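PDB 3ZHN: PA_0080, which is the lipoprotein TssJ1 of the type VI secretion system, probably serving as an outer-membrane component of the apparatus that delivers toxins. Local coordinates for residues A[120-123]-A[124-127]. Residues are numbered along the deposited sequence; the frame is centred on the assembly and turned at random.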
ATOM      1  N   TYR A 120      10.745  -1.213   3.357  1.00  9.29           N
ATOM      2  CA  TYR A 120      11.499  -2.308   3.985  1.00  8.74           C
ATOM      3  C   TYR A 120      13.029  -1.999   3.971  1.00 10.52           C
ATOM      4  O   TYR A 120      13.545  -1.432   3.007  1.00 10.44           O
ATOM      5  CB  TYR A 120      11.196  -3.682   3.322  1.00  8.87           C
ATOM      6  CG  TYR A 120       9.900  -4.270   3.756  1.00  8.68           C
ATOM      7  CD1 TYR A 120       9.766  -4.731   5.029  1.00  9.88           C
ATOM      8  CD2 TYR A 120       8.774  -4.245   2.967  1.00  8.09           C
ATOM      9  CE1 TYR A 120       8.580  -5.269   5.500  1.00  9.13           C
ATOM     10  CE2 TYR A 120       7.573  -4.784   3.428  1.00  9.32           C
ATOM     11  CZ  TYR A 120       7.486  -5.319   4.696  1.00  8.31           C
ATOM     12  OH  TYR A 120       6.282  -5.831   5.155  1.00  9.97           O
ATOM     13  N   ARG A 121      13.685  -2.434   5.049  1.00  8.85           N
ATOM     14  CA  ARG A 121      15.133  -2.198   5.231  1.00  9.17           C
ATOM     15  C   ARG A 121      16.016  -2.757   4.105  1.00 10.72           C
ATOM     16  O   ARG A 121      16.955  -2.092   3.675  1.00 13.45           O
ATOM     17  CB  ARG A 121      15.574  -2.726   6.566  1.00 11.02           C
ATOM     18  CG  ARG A 121      17.016  -2.433   6.932  1.00 11.05           C
ATOM     19  CD  ARG A 121      17.439  -2.983   8.292  1.00  9.59           C
ATOM     20  NE  ARG A 121      17.157  -4.393   8.423  1.00 10.51           N
ATOM     21  CZ  ARG A 121      17.959  -5.362   7.950  1.00 11.89           C
ATOM     22  NH1 ARG A 121      19.090  -5.072   7.349  1.00 12.83           N
ATOM     23  NH2 ARG A 121      17.612  -6.643   8.089  1.00 11.53           N
ATOM     24  N   ASP A 122      15.640  -3.919   3.634  1.00 10.00           N
ATOM     25  CA  ASP A 122      16.372  -4.595   2.561  1.00 11.96           C
ATOM     26  C   ASP A 122      15.356  -4.850   1.460  1.00 11.32           C
ATOM     27  O   ASP A 122      14.679  -5.902   1.405  1.00 11.49           O
ATOM     28  CB  ASP A 122      17.040  -5.886   2.987  1.00 12.13           C
ATOM     29  CG  ASP A 122      17.685  -6.625   1.808  1.00 14.15           C
ATOM     30  OD1 ASP A 122      18.023  -5.973   0.780  1.00 13.80           O
ATOM     31  OD2 ASP A 122      17.798  -7.868   1.867  1.00 16.26           O
ATOM     32  N   LEU A 123      15.314  -3.942   0.523  1.00 10.85           N
ATOM     33  CA  LEU A 123      14.351  -4.052  -0.611  1.00 11.69           C
ATOM     34  C   LEU A 123      14.623  -5.235  -1.543  1.00 11.25           C
ATOM     35  O   LEU A 123      13.691  -5.794  -2.111  1.00 12.27           O
ATOM     36  CB  LEU A 123      14.316  -2.747  -1.381  1.00  9.41           C
ATOM     37  CG  LEU A 123      13.780  -1.592  -0.558  1.00 10.38           C
ATOM     38  CD1 LEU A 123      13.959  -0.316  -1.325  1.00 12.61           C
ATOM     39  CD2 LEU A 123      12.333  -1.710  -0.068  1.00 11.79           C
ATOM     40  N   ASP A 124      15.867  -5.716  -1.604  1.00 10.75           N
ATOM     41  CA  ASP A 124      16.185  -6.927  -2.429  1.00 13.31           C
ATOM     42  C   ASP A 124      15.402  -8.133  -2.040  1.00 12.27           C
ATOM     43  O   ASP A 124      15.038  -8.898  -2.908  1.00 13.54           O
ATOM     44  CB  ASP A 124      17.715  -7.185  -2.446  1.00 15.52           C
ATOM     45  CG  ASP A 124      18.070  -8.595  -3.001  1.00 26.67           C
ATOM     46  OD1 ASP A 124      18.128  -9.654  -2.296  1.00 35.29           O
ATOM     47  OD2 ASP A 124      18.236  -8.684  -4.174  1.00 25.21           O
ATOM     48  N   ARG A 125      15.252  -8.383  -0.753  1.00 11.70           N
ATOM     49  CA  ARG A 125      14.544  -9.568  -0.304  1.00 10.17           C
ATOM     50  C   ARG A 125      13.045  -9.340  -0.145  1.00 10.52           C
ATOM     51  O   ARG A 125      12.304 -10.329   0.074  1.00 12.14           O
ATOM     52  CB  ARG A 125      15.109 -10.000   1.082  1.00 10.85           C
ATOM     53  CG  ARG A 125      14.487  -9.202   2.246  1.00 12.89           C
ATOM     54  CD  ARG A 125      14.933  -9.516   3.645  1.00 11.85           C
ATOM     55  NE  ARG A 125      16.366  -9.202   3.801  1.00 12.64           N
ATOM     56  CZ  ARG A 125      17.046  -9.390   4.945  1.00 11.96           C
ATOM     57  NH1 ARG A 125      16.485  -9.899   6.019  1.00 13.71           N
ATOM     58  NH2 ARG A 125      18.291  -9.051   5.037  1.00 12.40           N
ATOM     59  N   ALA A 126      12.582  -8.097  -0.310  1.00 10.58           N
ATOM     60  CA  ALA A 126      11.240  -7.769   0.103  1.00 10.94           C
ATOM     61  C   ALA A 126      10.254  -7.714  -1.058  1.00 10.68           C
ATOM     62  O   ALA A 126      10.602  -7.275  -2.158  1.00 11.11           O
ATOM     63  CB  ALA A 126      11.233  -6.419   0.854  1.00 12.79           C
ATOM     64  N   THR A 127       8.993  -8.055  -0.770  1.00  9.05           N
ATOM     65  CA  THR A 127       7.870  -7.660  -1.656  1.00  9.15           C
ATOM     66  C   THR A 127       7.365  -6.336  -1.117  1.00  9.13           C
ATOM     67  O   THR A 127       6.445  -6.191  -0.313  1.00 10.60           O
ATOM     68  CB  THR A 127       6.818  -8.735  -1.652  1.00 10.12           C
ATOM     69  OG1 THR A 127       7.427  -9.978  -2.011  1.00 13.62           O
ATOM     70  CG2 THR A 127       5.715  -8.483  -2.644  1.00 11.22           C
TER
HETATM   71  O   HOH W   1      18.999  -9.508   0.223  1.00 17.75           O
HETATM   72  O   HOH W   2      12.517  -7.391  -4.078  1.00 18.05           O
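Asp122 and Leu123 each offer a backbone carbonyl to the residue three positions on, and residues 122-126 thereby form two overlapping beta turns in the loop joining strands 113-118 and 129-133 of an antiparallel sheet, one of the two sheets of this TssJ-type lipoprotein. The bond from Arg125 N to Asp122 O is weak, whereas Ala126 N reaches Leu123 O at 3.1 Å, approaching from above the carbonyl plane. Within the same loop, Asp122 OD1 accepts a weak hydrogen bond from Asp124 N, two residues ahead, closing an Asx turn.

The second carboxylate oxygen serves the side chains. Arg125 NE donates to Asp122 OD2 over 2.8 Å in a nearly straight salt bridge (167°), entering on the anti side of the carboxylate, while NH2 adds a weak bond to the same oxygen. OD2 lies at the edge of the guanidinium, whose plane is almost perpendicular to that of the carboxylate. With CG of Arg125 lodged between the backbone N and the carbonyl carbon, a bend at chi3 (64°) carries NE to this oxygen. Arg121 passes close by, its NH2 3.9 Å from Arg125 NH2; the salt bridge to Asp122 probably offsets the charge of Arg125, and Arg121 NE is held by Pro45 O.

On the inner side, Ala126 CB packs 3.7 Å from Tyr120 CB and also touches the root of the ring, whose hydroxyl is bonded to Gly147 O. The carboxylates of Asp122 and Asp124 lie side by side, pointing the same way with their planes 15° apart, and one water donates to both, 2.6 Å from Asp122 OD2 and 2.7 Å from Asp124 OD1.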